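Local structure of phosphodiesterase (Candida albicans, 6CPU) at residues A[94-99]-A[165-170]; A[195-200]-A[230-235]; A[412-417]-A[448-453]; A[476-481]-A[519-524]; A[491-494]-A[499-502]. The protein is a mainly helical phosphodiesterase of the HD superfamily whose model carries a zinc ion and a magnesium ion. All coordinates share one frame; numbering follows the deposited sequence.

Contact 1 (A[94-99]-A[165-170]); sequences FFTHLN and MTYILN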
# COMPACT_ATOMS: atom_id res chain seq x y z
N PHE A 94 -4.38 -11.28 11.40
CA PHE A 94 -4.44 -9.82 11.24
C PHE A 94 -3.14 -9.12 11.62
O PHE A 94 -2.92 -8.01 11.18
CB PHE A 94 -5.60 -9.22 12.02
CG PHE A 94 -6.94 -9.68 11.52
CD1 PHE A 94 -7.51 -9.12 10.39
CD2 PHE A 94 -7.61 -10.72 12.15
CE1 PHE A 94 -8.75 -9.55 9.93
CE2 PHE A 94 -8.82 -11.17 11.68
CZ PHE A 94 -9.40 -10.59 10.57
N PHE A 95 -2.30 -9.75 12.42
CA PHE A 95 -1.06 -9.09 12.90
C PHE A 95 0.21 -9.87 12.58
O PHE A 95 1.25 -9.74 13.24
CB PHE A 95 -1.22 -8.70 14.38
CG PHE A 95 -2.35 -7.75 14.59
CD1 PHE A 95 -2.24 -6.42 14.18
CD2 PHE A 95 -3.57 -8.18 15.12
CE1 PHE A 95 -3.29 -5.55 14.32
CE2 PHE A 95 -4.62 -7.30 15.26
CZ PHE A 95 -4.49 -5.98 14.87
N THR A 96 0.13 -10.61 11.48
CA THR A 96 1.26 -11.36 10.93
C THR A 96 2.49 -10.45 10.76
O THR A 96 3.62 -10.82 11.08
CB THR A 96 0.86 -12.04 9.58
OG1 THR A 96 1.95 -12.82 9.08
CG2 THR A 96 0.44 -11.04 8.50
N HIS A 97 2.24 -9.22 10.31
CA HIS A 97 3.28 -8.25 10.01
C HIS A 97 4.10 -7.75 11.20
O HIS A 97 5.10 -7.07 11.00
CB HIS A 97 2.67 -7.04 9.28
CG HIS A 97 1.68 -6.27 10.11
ND1 HIS A 97 0.39 -6.71 10.32
CD2 HIS A 97 1.78 -5.08 10.76
CE1 HIS A 97 -0.25 -5.84 11.09
NE2 HIS A 97 0.56 -4.83 11.33
N LEU A 98 3.68 -8.09 12.43
CA LEU A 98 4.31 -7.57 13.65
C LEU A 98 5.28 -8.48 14.42
O LEU A 98 5.64 -8.15 15.56
CB LEU A 98 3.21 -7.08 14.61
CG LEU A 98 2.39 -5.89 14.11
CD1 LEU A 98 1.34 -5.52 15.15
CD2 LEU A 98 3.29 -4.70 13.82
N ASN A 99 5.70 -9.61 13.86
CA ASN A 99 6.73 -10.48 14.48
C ASN A 99 6.37 -10.90 15.90
O ASN A 99 7.12 -10.65 16.85
CB ASN A 99 8.09 -9.78 14.50
CG ASN A 99 8.41 -9.16 13.17
OD1 ASN A 99 8.56 -9.86 12.17
ND2 ASN A 99 8.48 -7.82 13.14
N MET A 165 7.70 -13.70 2.62
CA MET A 165 6.74 -13.54 1.52
C MET A 165 6.10 -14.87 1.14
O MET A 165 4.86 -14.94 0.97
CB MET A 165 7.44 -12.93 0.31
CG MET A 165 7.75 -11.44 0.50
SD MET A 165 8.85 -10.85 -0.81
CE MET A 165 7.71 -10.83 -2.18
N THR A 166 6.91 -15.93 1.02
CA THR A 166 6.35 -17.24 0.64
C THR A 166 5.41 -17.80 1.70
O THR A 166 4.39 -18.42 1.37
CB THR A 166 7.44 -18.29 0.29
OG1 THR A 166 8.35 -18.44 1.38
CG2 THR A 166 8.18 -17.87 -0.98
N TYR A 167 5.71 -17.53 2.97
CA TYR A 167 4.87 -18.00 4.08
C TYR A 167 3.47 -17.37 4.00
O TYR A 167 2.43 -18.06 4.13
CB TYR A 167 5.53 -17.69 5.41
CG TYR A 167 4.60 -17.79 6.58
CD1 TYR A 167 4.27 -19.02 7.12
CD2 TYR A 167 4.03 -16.65 7.14
CE1 TYR A 167 3.40 -19.11 8.20
CE2 TYR A 167 3.17 -16.73 8.21
CZ TYR A 167 2.85 -17.97 8.72
OH TYR A 167 1.99 -18.05 9.79
N ILE A 168 3.44 -16.05 3.80
CA ILE A 168 2.19 -15.33 3.75
C ILE A 168 1.41 -15.74 2.50
O ILE A 168 0.20 -15.97 2.57
CB ILE A 168 2.40 -13.80 3.78
CG1 ILE A 168 3.07 -13.39 5.11
CG2 ILE A 168 1.07 -13.09 3.61
CD1 ILE A 168 3.66 -11.99 5.10
N LEU A 169 2.10 -15.85 1.38
CA LEU A 169 1.48 -16.26 0.12
C LEU A 169 0.83 -17.65 0.26
O LEU A 169 -0.35 -17.84 -0.09
CB LEU A 169 2.55 -16.27 -0.96
CG LEU A 169 2.15 -16.25 -2.42
CD1 LEU A 169 1.34 -15.02 -2.76
CD2 LEU A 169 3.43 -16.31 -3.25
N ASN A 170 1.59 -18.60 0.79
CA ASN A 170 1.10 -19.98 0.99
C ASN A 170 -0.06 -20.05 1.96
O ASN A 170 -1.04 -20.74 1.71
CB ASN A 170 2.23 -20.88 1.47
CG ASN A 170 1.76 -22.31 1.73
OD1 ASN A 170 1.49 -22.70 2.88
ND2 ASN A 170 1.64 -23.10 0.67

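Contact 2 (A[195-200]-A[230-235]); sequences NFIELL and LVYCVY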
# COMPACT_ATOMS: atom_id res chain seq x y z
N ASN A 195 -13.95 1.19 17.60
CA ASN A 195 -14.27 2.45 16.95
C ASN A 195 -13.01 2.96 16.25
O ASN A 195 -12.17 3.61 16.85
CB ASN A 195 -14.78 3.47 17.98
CG ASN A 195 -15.57 4.60 17.35
OD1 ASN A 195 -16.10 4.46 16.24
ND2 ASN A 195 -15.67 5.72 18.04
N PHE A 196 -12.88 2.62 14.97
CA PHE A 196 -11.60 2.83 14.27
C PHE A 196 -11.17 4.29 14.13
O PHE A 196 -9.96 4.58 14.14
CB PHE A 196 -11.61 2.08 12.94
CG PHE A 196 -11.34 0.61 13.09
CD1 PHE A 196 -10.04 0.12 13.07
CD2 PHE A 196 -12.38 -0.29 13.32
CE1 PHE A 196 -9.78 -1.22 13.25
CE2 PHE A 196 -12.12 -1.63 13.50
CZ PHE A 196 -10.83 -2.10 13.45
N ILE A 197 -12.13 5.21 14.06
CA ILE A 197 -11.81 6.64 13.99
C ILE A 197 -11.00 7.10 15.20
O ILE A 197 -10.17 8.01 15.09
CB ILE A 197 -13.08 7.52 13.81
CG1 ILE A 197 -12.72 8.95 13.38
CG2 ILE A 197 -13.90 7.54 15.10
CD1 ILE A 197 -12.46 9.11 11.90
N GLU A 198 -11.23 6.47 16.35
CA GLU A 198 -10.51 6.82 17.58
C GLU A 198 -9.05 6.37 17.55
O GLU A 198 -8.28 6.80 18.39
CB GLU A 198 -11.19 6.22 18.81
CG GLU A 198 -12.49 6.90 19.19
CD GLU A 198 -13.20 6.18 20.32
OE1 GLU A 198 -12.53 5.71 21.26
OE2 GLU A 198 -14.44 6.07 20.25
N LEU A 199 -8.69 5.51 16.61
CA LEU A 199 -7.31 5.03 16.48
C LEU A 199 -6.46 5.95 15.61
O LEU A 199 -5.27 5.71 15.45
CB LEU A 199 -7.29 3.59 15.93
CG LEU A 199 -8.02 2.54 16.77
CD1 LEU A 199 -7.80 1.14 16.22
CD2 LEU A 199 -7.59 2.60 18.22
N LEU A 200 -7.06 7.00 15.06
CA LEU A 200 -6.32 8.05 14.36
C LEU A 200 -5.92 9.12 15.36
O LEU A 200 -6.67 9.42 16.28
CB LEU A 200 -7.16 8.66 13.24
CG LEU A 200 -7.73 7.70 12.20
CD1 LEU A 200 -8.56 8.48 11.19
CD2 LEU A 200 -6.64 6.90 11.51
N LEU A 230 -3.51 9.47 6.02
CA LEU A 230 -3.64 8.72 4.77
C LEU A 230 -4.79 7.72 4.79
O LEU A 230 -5.48 7.51 3.79
CB LEU A 230 -2.32 8.05 4.41
CG LEU A 230 -1.24 9.06 3.96
CD1 LEU A 230 0.16 8.47 4.10
CD2 LEU A 230 -1.49 9.57 2.54
N VAL A 231 -5.02 7.11 5.95
CA VAL A 231 -6.17 6.23 6.14
C VAL A 231 -7.46 7.00 5.83
O VAL A 231 -8.34 6.51 5.09
CB VAL A 231 -6.22 5.66 7.57
CG1 VAL A 231 -7.57 5.00 7.88
CG2 VAL A 231 -5.09 4.67 7.78
N TYR A 232 -7.57 8.19 6.40
CA TYR A 232 -8.78 8.99 6.18
C TYR A 232 -8.92 9.42 4.72
O TYR A 232 -10.02 9.43 4.19
CB TYR A 232 -8.84 10.20 7.09
CG TYR A 232 -10.23 10.78 7.14
CD1 TYR A 232 -10.58 11.89 6.37
CD2 TYR A 232 -11.21 10.20 7.94
CE1 TYR A 232 -11.87 12.42 6.41
CE2 TYR A 232 -12.50 10.72 8.00
CZ TYR A 232 -12.82 11.83 7.23
OH TYR A 232 -14.12 12.35 7.27
N CYS A 233 -7.80 9.77 4.07
CA CYS A 233 -7.82 10.06 2.64
C CYS A 233 -8.39 8.91 1.81
O CYS A 233 -9.19 9.14 0.90
CB CYS A 233 -6.42 10.41 2.13
SG CYS A 233 -5.75 11.98 2.76
N VAL A 234 -7.98 7.68 2.12
CA VAL A 234 -8.53 6.53 1.43
C VAL A 234 -10.05 6.45 1.66
O VAL A 234 -10.81 6.20 0.73
CB VAL A 234 -7.86 5.22 1.87
CG1 VAL A 234 -8.53 4.02 1.21
CG2 VAL A 234 -6.38 5.23 1.52
N TYR A 235 -10.48 6.66 2.90
CA TYR A 235 -11.90 6.62 3.22
C TYR A 235 -12.67 7.65 2.36
O TYR A 235 -13.70 7.32 1.78
CB TYR A 235 -12.14 6.86 4.72
CG TYR A 235 -13.52 7.36 5.03
CD1 TYR A 235 -14.63 6.53 4.90
CD2 TYR A 235 -13.74 8.69 5.40
CE1 TYR A 235 -15.92 7.01 5.16
CE2 TYR A 235 -15.01 9.16 5.66
CZ TYR A 235 -16.10 8.32 5.53
OH TYR A 235 -17.36 8.82 5.80

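Contact 3 (A[412-417]-A[448-453]); sequences RSLIIS and NTVKLI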
# COMPACT_ATOMS: atom_id res chain seq x y z
N ARG A 412 -13.10 -9.22 -9.16
CA ARG A 412 -11.88 -9.97 -8.81
C ARG A 412 -10.91 -10.04 -9.99
O ARG A 412 -9.76 -9.62 -9.90
CB ARG A 412 -12.24 -11.39 -8.30
CG ARG A 412 -11.03 -12.26 -7.99
CD ARG A 412 -11.38 -13.58 -7.36
NE ARG A 412 -10.19 -14.44 -7.32
CZ ARG A 412 -9.74 -15.18 -8.33
NH1 ARG A 412 -10.36 -15.18 -9.51
NH2 ARG A 412 -8.64 -15.92 -8.17
N SER A 413 -11.40 -10.53 -11.13
CA SER A 413 -10.58 -10.64 -12.35
C SER A 413 -10.08 -9.30 -12.87
O SER A 413 -8.96 -9.21 -13.35
CB SER A 413 -11.36 -11.37 -13.45
OG SER A 413 -11.60 -12.71 -13.08
N LEU A 414 -10.92 -8.27 -12.76
CA LEU A 414 -10.52 -6.93 -13.20
C LEU A 414 -9.42 -6.38 -12.31
O LEU A 414 -8.46 -5.79 -12.81
CB LEU A 414 -11.72 -5.99 -13.22
CG LEU A 414 -11.45 -4.53 -13.62
CD1 LEU A 414 -10.73 -4.44 -14.95
CD2 LEU A 414 -12.76 -3.75 -13.65
N ILE A 415 -9.55 -6.59 -11.00
CA ILE A 415 -8.52 -6.13 -10.06
C ILE A 415 -7.18 -6.83 -10.33
O ILE A 415 -6.13 -6.17 -10.33
CB ILE A 415 -8.99 -6.32 -8.60
CG1 ILE A 415 -10.11 -5.32 -8.28
CG2 ILE A 415 -7.81 -6.13 -7.64
CD1 ILE A 415 -10.81 -5.52 -6.96
N ILE A 416 -7.21 -8.15 -10.56
CA ILE A 416 -6.00 -8.92 -10.87
C ILE A 416 -5.34 -8.37 -12.13
O ILE A 416 -4.13 -8.11 -12.17
CB ILE A 416 -6.30 -10.42 -11.05
CG1 ILE A 416 -6.73 -11.03 -9.70
CG2 ILE A 416 -5.10 -11.15 -11.65
CD1 ILE A 416 -7.37 -12.39 -9.80
N SER A 417 -6.15 -8.21 -13.17
CA SER A 417 -5.68 -7.67 -14.43
C SER A 417 -4.96 -6.33 -14.24
O SER A 417 -3.85 -6.13 -14.74
CB SER A 417 -6.87 -7.52 -15.40
OG SER A 417 -6.52 -6.71 -16.50
N ASN A 448 -12.64 -6.80 -22.57
CA ASN A 448 -11.23 -6.49 -22.82
C ASN A 448 -10.95 -5.00 -23.01
O ASN A 448 -9.82 -4.54 -22.81
CB ASN A 448 -10.69 -7.29 -24.01
CG ASN A 448 -10.64 -8.78 -23.73
OD1 ASN A 448 -10.45 -9.21 -22.60
ND2 ASN A 448 -10.83 -9.58 -24.78
N THR A 449 -11.97 -4.23 -23.38
CA THR A 449 -11.87 -2.77 -23.44
C THR A 449 -11.81 -2.17 -22.04
O THR A 449 -10.99 -1.29 -21.77
CB THR A 449 -13.05 -2.17 -24.24
OG1 THR A 449 -12.97 -2.61 -25.60
CG2 THR A 449 -13.03 -0.64 -24.21
N VAL A 450 -12.68 -2.63 -21.15
CA VAL A 450 -12.65 -2.21 -19.74
C VAL A 450 -11.28 -2.55 -19.13
O VAL A 450 -10.66 -1.69 -18.50
CB VAL A 450 -13.80 -2.86 -18.93
CG1 VAL A 450 -13.61 -2.67 -17.43
CG2 VAL A 450 -15.14 -2.29 -19.37
N LYS A 451 -10.80 -3.77 -19.36
CA LYS A 451 -9.49 -4.20 -18.87
C LYS A 451 -8.37 -3.30 -19.34
O LYS A 451 -7.49 -2.95 -18.56
CB LYS A 451 -9.16 -5.62 -19.32
CG LYS A 451 -9.79 -6.73 -18.50
CD LYS A 451 -9.56 -8.06 -19.18
CE LYS A 451 -9.43 -9.19 -18.19
NZ LYS A 451 -9.59 -10.51 -18.86
N LEU A 452 -8.38 -2.93 -20.62
CA LEU A 452 -7.29 -2.15 -21.18
C LEU A 452 -7.28 -0.72 -20.65
O LEU A 452 -6.23 -0.20 -20.29
CB LEU A 452 -7.34 -2.14 -22.71
CG LEU A 452 -6.24 -1.33 -23.39
CD1 LEU A 452 -4.87 -1.95 -23.18
CD2 LEU A 452 -6.54 -1.17 -24.88
N ILE A 453 -8.44 -0.07 -20.62
CA ILE A 453 -8.51 1.29 -20.09
C ILE A 453 -8.09 1.29 -18.62
O ILE A 453 -7.28 2.11 -18.20
CB ILE A 453 -9.92 1.91 -20.22
CG1 ILE A 453 -10.35 1.99 -21.70
CG2 ILE A 453 -9.93 3.30 -19.60
CD1 ILE A 453 -9.30 2.57 -22.62
O HOH W 1 -7.12 -4.27 -16.17

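Contact 4 (A[476-481]-A[519-524]); sequences WAMVLS and LEIQPD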
# COMPACT_ATOMS: atom_id res chain seq x y z
N TRP A 476 9.26 12.91 -4.10
CA TRP A 476 9.13 11.50 -4.48
C TRP A 476 10.45 10.94 -5.03
O TRP A 476 10.84 9.83 -4.70
CB TRP A 476 8.03 11.31 -5.52
CG TRP A 476 6.65 11.32 -4.94
CD1 TRP A 476 5.67 12.25 -5.14
CD2 TRP A 476 6.09 10.34 -4.06
NE1 TRP A 476 4.53 11.91 -4.45
CE2 TRP A 476 4.77 10.74 -3.77
CE3 TRP A 476 6.59 9.17 -3.49
CZ2 TRP A 476 3.94 10.00 -2.93
CZ3 TRP A 476 5.75 8.43 -2.65
CH2 TRP A 476 4.45 8.86 -2.38
N ALA A 477 11.13 11.72 -5.87
CA ALA A 477 12.41 11.30 -6.43
C ALA A 477 13.42 11.00 -5.35
O ALA A 477 14.22 10.06 -5.46
CB ALA A 477 12.96 12.37 -7.38
N MET A 478 13.41 11.80 -4.30
CA MET A 478 14.28 11.60 -3.16
C MET A 478 14.01 10.28 -2.42
O MET A 478 14.94 9.55 -2.09
CB MET A 478 14.12 12.77 -2.19
CG MET A 478 14.85 12.58 -0.88
SD MET A 478 15.09 14.17 -0.07
CE MET A 478 15.89 13.64 1.43
N VAL A 479 12.75 10.01 -2.10
CA VAL A 479 12.46 8.77 -1.36
C VAL A 479 12.67 7.53 -2.24
O VAL A 479 13.13 6.50 -1.74
CB VAL A 479 11.07 8.80 -0.66
CG1 VAL A 479 11.01 10.01 0.28
CG2 VAL A 479 9.93 8.82 -1.65
N LEU A 480 12.39 7.64 -3.54
CA LEU A 480 12.67 6.56 -4.49
C LEU A 480 14.17 6.25 -4.52
O LEU A 480 14.56 5.09 -4.50
CB LEU A 480 12.14 6.89 -5.89
CG LEU A 480 12.23 5.78 -6.96
CD1 LEU A 480 11.51 4.51 -6.52
CD2 LEU A 480 11.69 6.23 -8.30
N SER A 481 15.01 7.28 -4.52
CA SER A 481 16.47 7.09 -4.40
C SER A 481 16.91 6.42 -3.10
O SER A 481 17.87 5.65 -3.10
CB SER A 481 17.21 8.42 -4.58
OG SER A 481 16.80 9.03 -5.78
N LEU A 519 17.61 19.61 -3.55
CA LEU A 519 18.69 19.59 -4.53
C LEU A 519 20.08 19.69 -3.90
O LEU A 519 21.05 19.21 -4.47
CB LEU A 519 18.50 20.70 -5.57
CG LEU A 519 17.19 20.67 -6.37
CD1 LEU A 519 17.05 21.92 -7.21
CD2 LEU A 519 17.08 19.42 -7.23
N GLU A 520 20.17 20.29 -2.72
CA GLU A 520 21.46 20.36 -2.03
C GLU A 520 21.78 19.06 -1.28
O GLU A 520 22.95 18.70 -1.17
CB GLU A 520 21.51 21.55 -1.07
CG GLU A 520 22.92 21.88 -0.59
CD GLU A 520 23.30 23.34 -0.78
OE1 GLU A 520 22.49 24.22 -0.41
OE2 GLU A 520 24.41 23.61 -1.29
N ILE A 521 20.75 18.38 -0.77
CA ILE A 521 20.94 17.11 -0.06
C ILE A 521 21.39 16.00 -1.02
O ILE A 521 22.24 15.18 -0.68
CB ILE A 521 19.67 16.68 0.72
CG1 ILE A 521 19.42 17.63 1.90
CG2 ILE A 521 19.77 15.24 1.22
CD1 ILE A 521 20.38 17.47 3.06
N GLN A 522 20.81 15.98 -2.21
CA GLN A 522 21.35 15.15 -3.28
C GLN A 522 21.19 15.83 -4.64
O GLN A 522 20.15 15.71 -5.29
CB GLN A 522 20.73 13.75 -3.27
CG GLN A 522 19.22 13.70 -3.13
CD GLN A 522 18.70 12.29 -3.23
OE1 GLN A 522 18.73 11.53 -2.25
NE2 GLN A 522 18.22 11.91 -4.41
N PRO A 523 22.24 16.55 -5.09
CA PRO A 523 22.22 16.99 -6.47
C PRO A 523 22.39 15.76 -7.36
O PRO A 523 22.84 14.73 -6.88
CB PRO A 523 23.44 17.92 -6.56
CG PRO A 523 24.36 17.44 -5.50
CD PRO A 523 23.49 16.92 -4.40
N ASP A 524 22.02 15.89 -8.63
CA ASP A 524 22.01 14.77 -9.59
C ASP A 524 20.66 14.02 -9.63
O ASP A 524 20.50 13.09 -10.43
CB ASP A 524 23.22 13.81 -9.45
CG ASP A 524 23.02 12.68 -8.43
OD1 ASP A 524 24.03 12.26 -7.83
OD2 ASP A 524 21.88 12.19 -8.24

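Contact 5 (A[491-494]-A[499-502]); sequences KSVI and DLDF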
# COMPACT_ATOMS: atom_id res chain seq x y z
N LYS A 491 22.22 -6.01 -1.94
CA LYS A 491 23.03 -6.75 -2.92
C LYS A 491 24.49 -6.90 -2.46
O LYS A 491 25.07 -7.98 -2.56
CB LYS A 491 22.99 -6.06 -4.28
CG LYS A 491 21.66 -6.08 -5.02
CD LYS A 491 21.90 -5.64 -6.45
CE LYS A 491 20.75 -4.89 -7.07
NZ LYS A 491 21.23 -4.09 -8.23
N SER A 492 25.07 -5.82 -1.95
CA SER A 492 26.45 -5.89 -1.46
C SER A 492 26.60 -6.82 -0.25
O SER A 492 27.58 -7.56 -0.16
CB SER A 492 26.99 -4.48 -1.17
OG SER A 492 26.98 -3.71 -2.36
N VAL A 493 25.62 -6.83 0.65
CA VAL A 493 25.64 -7.75 1.78
C VAL A 493 25.61 -9.20 1.27
O VAL A 493 26.37 -10.04 1.73
CB VAL A 493 24.44 -7.54 2.74
CG1 VAL A 493 24.33 -8.67 3.75
CG2 VAL A 493 24.53 -6.20 3.45
N ILE A 494 24.70 -9.50 0.34
CA ILE A 494 24.60 -10.86 -0.17
C ILE A 494 25.89 -11.28 -0.89
O ILE A 494 26.38 -12.40 -0.69
CB ILE A 494 23.40 -11.03 -1.11
CG1 ILE A 494 22.09 -10.81 -0.31
CG2 ILE A 494 23.42 -12.43 -1.73
CD1 ILE A 494 20.92 -10.46 -1.19
N ASP A 499 30.44 -5.33 5.04
CA ASP A 499 30.10 -5.88 6.34
C ASP A 499 29.40 -4.80 7.16
O ASP A 499 30.02 -3.82 7.58
CB ASP A 499 31.36 -6.40 7.05
CG ASP A 499 31.93 -7.65 6.39
OD1 ASP A 499 31.27 -8.70 6.42
OD2 ASP A 499 33.06 -7.59 5.85
N LEU A 500 28.09 -4.99 7.36
CA LEU A 500 27.27 -4.03 8.08
C LEU A 500 27.16 -4.38 9.55
O LEU A 500 27.28 -5.54 9.94
CB LEU A 500 25.85 -3.98 7.48
CG LEU A 500 25.66 -3.34 6.11
CD1 LEU A 500 24.18 -3.32 5.77
CD2 LEU A 500 26.23 -1.94 6.04
N ASP A 501 26.91 -3.35 10.36
CA ASP A 501 26.63 -3.53 11.77
C ASP A 501 25.13 -3.77 11.92
O ASP A 501 24.34 -2.83 11.84
CB ASP A 501 27.02 -2.28 12.56
CG ASP A 501 26.78 -2.42 14.05
OD1 ASP A 501 26.20 -3.44 14.50
OD2 ASP A 501 27.16 -1.49 14.80
N PHE A 502 24.74 -5.02 12.12
CA PHE A 502 23.30 -5.36 12.13
C PHE A 502 22.62 -5.06 13.48
O PHE A 502 21.40 -5.25 13.61
CB PHE A 502 23.09 -6.81 11.68
CG PHE A 502 23.44 -7.03 10.24
CD1 PHE A 502 22.59 -6.61 9.23
CD2 PHE A 502 24.65 -7.62 9.88
CE1 PHE A 502 22.91 -6.79 7.91
CE2 PHE A 502 24.97 -7.80 8.56
CZ PHE A 502 24.11 -7.39 7.56

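Contact 1 (A[94-99]-A[165-170])
The hydroxyl oxygen of Thr-96 points into the gap between Tyr-167 and Ile-168, and it is the atom of 94-99 nearest the helix. Thr-96 OG1 lies 4.2 Å from Tyr-167 CE2, near the plane of the ring, so it faces the aromatic edge. It is equally far, 4.2 Å, from Ile-168 CG1. Neither approach is a hydrogen bond. Thr-96 carries its oxygen opposite the backbone N (chi1 -177°), which directs OG1 at the helix. Tyr-167 runs past Thr-96 in the reverse direction; with CG also far from its own backbone N (chi1 164°), its ring swings out beside the loop, and the CE2 edge is what meets OG1. The main chains stay well apart: the nearest pair, Thr-96 CA and Ile-168 CA, is separated by 8.3 Å. On the loop side the chain makes a short 3-10 turn in which Leu-98 N bonds to Phe-95 O over 3.0 Å, and this turn places Thr-96 so that it faces helix 165-173. The contact joins the connection between helix 84-94 and strand 100-103, an outermost strand of the parallel sheet, to the start of that helix. With about 81 Å² buried, no approach closer than 4.2 Å and no hydrogen bond across, this is a loose touch near the surface that contributes weak nonpolar contact at most.

Contact 2 (A[195-200]-A[230-235])
Leu-200 and Val-231 mark the closest approach of the main chains, their CA atoms 8.4 Å apart. Residues 196-199 form a 3-10 turn, with Leu-199 N bonded to Phe-196 O over 2.9 Å, and Leu-200 steps out of it into an extended conformation. The opposing segment is a regular stretch lying mostly in the first half of helix 227-242. Leu-200 reaches across with both branches: CD2 rests 4.2 Å from Val-231 CB, while CD1 comes within 4.5 Å of Tyr-232 CB, so the leucine fork straddles two consecutive helix residues. Its CG stands opposite the carbonyl carbon (chi1 -55°), which puts the fork over that pair. Ile-197 adds a methyl from one turn earlier, its CD1 lying 4.2 Å from Tyr-232 CE2 at a slant to the ring. One face of that ring is covered from within the helix by Tyr-235 CD2. The phenol end is held elsewhere, by a hydrogen bond between Tyr-232 OH and Thr-318 O. This buried apolar contact lies where the link from helix 177-193 to helix 205-216 meets helix 227-242; Tyr-232 also packs on Leu-208 and Leu-211 of helix 205-216, and Val-231 on Arg-264 of helix 253-264.

Contact 3 (A[412-417]-A[448-453])
Leu-414 is the first residue of 412-417 to reach the other helix, and it does so with both methyls. Its CD2 lies 4.0 Å from Val-450 CG1, the two side chains meeting at about a right angle. Its CD1 drops onto the main chain of the next residue, 4.1 Å from Lys-451 CA. The leucine gets there because CG is turned away from the backbone N (chi1 178°), which carries its branches across although its CB does not aim straight at the partner. Here the backbones are also nearest, with Leu-414 CA and Lys-451 CA only 6.4 Å apart. One turn on, Ser-417 faces the partner helix and takes up the lysine chain instead. Its OG sits 3.8 Å from Lys-451 CG, and its CB lies 4.1 Å from Lys-451 CE, so the aliphatic part of the lysine runs alongside the serine. A water lies a short 2.5 Å from Ser-417 OG and donates to Lys-451 O over 2.8 Å. It links the two helices without a direct hydrogen bond between the segments. The contact thus passes from an apolar end at Leu-414 and Val-450 to a water-bridged end at Ser-417. Helices 411-421 and 446-462 run in roughly the same sense here, their local axes 9.9 Å apart and inclined by 40°. Ile-403, in the loop ahead of helix 411-421, touches both Leu-414 and Val-450, while helix 336-348 lies against Val-450 through Gln-338 and against Ile-415 through Val-344.

Contact 4 (A[476-481]-A[519-524])
The closer half of this contact is the carboxamide of Gln-522 set against Met-478 and Ser-481, one turn apart on helix 470-495. Gln-522 NE2 lies 4.1 Å from Met-478 CA and 3.6 Å from Ser-481 CB, so the amide nitrogen is placed against the helix surface. The same nitrogen gives Ser-481 OG a weak hydrogen bond, 3.5 Å long with an angle of 157° at the hydrogen. Ser-481 OG in turn donates to Ala-477 O over 2.8 Å, the familiar bond of a helical serine to the carbonyl one turn back. Ser-481 N binds the same oxygen from the other face of its plane. The contact joins the long helix 470-495 to the C-terminal end of helix 515-521, within the phosphodiesterase family region. Gln-522 is where the chain leaves that shorter helix, and its CG sits between the backbone N and the carbonyl carbon (chi1 47°); beyond that the side chain is extended and spans the gap. On the looser side, buried Met-478 sends its CE to within 4.2 Å of Ile-521 CG2, and it is the isoleucine that is exposed. Pro-512 of a loop also touches Met-478, while Ala-477 packs on Ile-525.

Contact 5 (A[491-494]-A[499-502])
Near the C-terminal end of the long helix 470-495 the chain leaves the helix and the loop 499-502 passes across its last turn, where Val-493 meets Leu-500 and Phe-502. The two branches of Val-493 divide the work. CG2 takes Leu-500, lying 3.7 Å from its CD1 and 4.1 Å from its CG, and the two side chains cross at about a right angle. CG1 takes Phe-502, reaching CZ at 4.0 Å; the methyl approaches the ring at its edge, close to the ring plane, and the two side chains come from opposite directions. Val-493 holds CG1 opposite its backbone N (chi1 169°), which aims CG1 at Phe-502 and CG2 at Leu-500. The loop residues also brace each other, since Leu-500 CB stands 3.8 Å above one face of the Phe-502 ring, displaced toward the rim. The loop has no regular secondary structure, but around Leu-500 it is extended, and this brings Leu-500 and Phe-502 to the helix, two residues apart, while Asp-499 and Asp-501 are exposed to solvent. The backbones approach most closely at Val-493 CA and Asp-499 CA, 6.6 Å apart. Ile-128 of helix 127-135 also packs on both Val-493 and Leu-500. Phe-502 makes a cation-pi contact with Arg-141 as well. No hydrogen bond links the two segments, so their association rests on three aliphatic and aromatic groups fitted together.

Contact 2 is the buried one, apolar throughout; contact 1 lies at the surface, and contacts 3, 4 and 5 are partly buried. Contacts 4 and 5 share helix 470-495, their centres about 23 Å apart, with contact 5 falling within the chain that contact 4 spans. Contact 3 uses helix 446-462, which precedes helix 470-495 in the chain. Chemistry does not simply track burial: contacts 2 and 5 are both apolar although only contact 2 is buried, contact 3 adds a water bridge between helices, and contact 4 a weak amide-to-hydroxyl bond. Contact 1 sets a threonine oxygen against carbon atoms. Contacts 2 and 5 lie on opposite sides of the chain's centre.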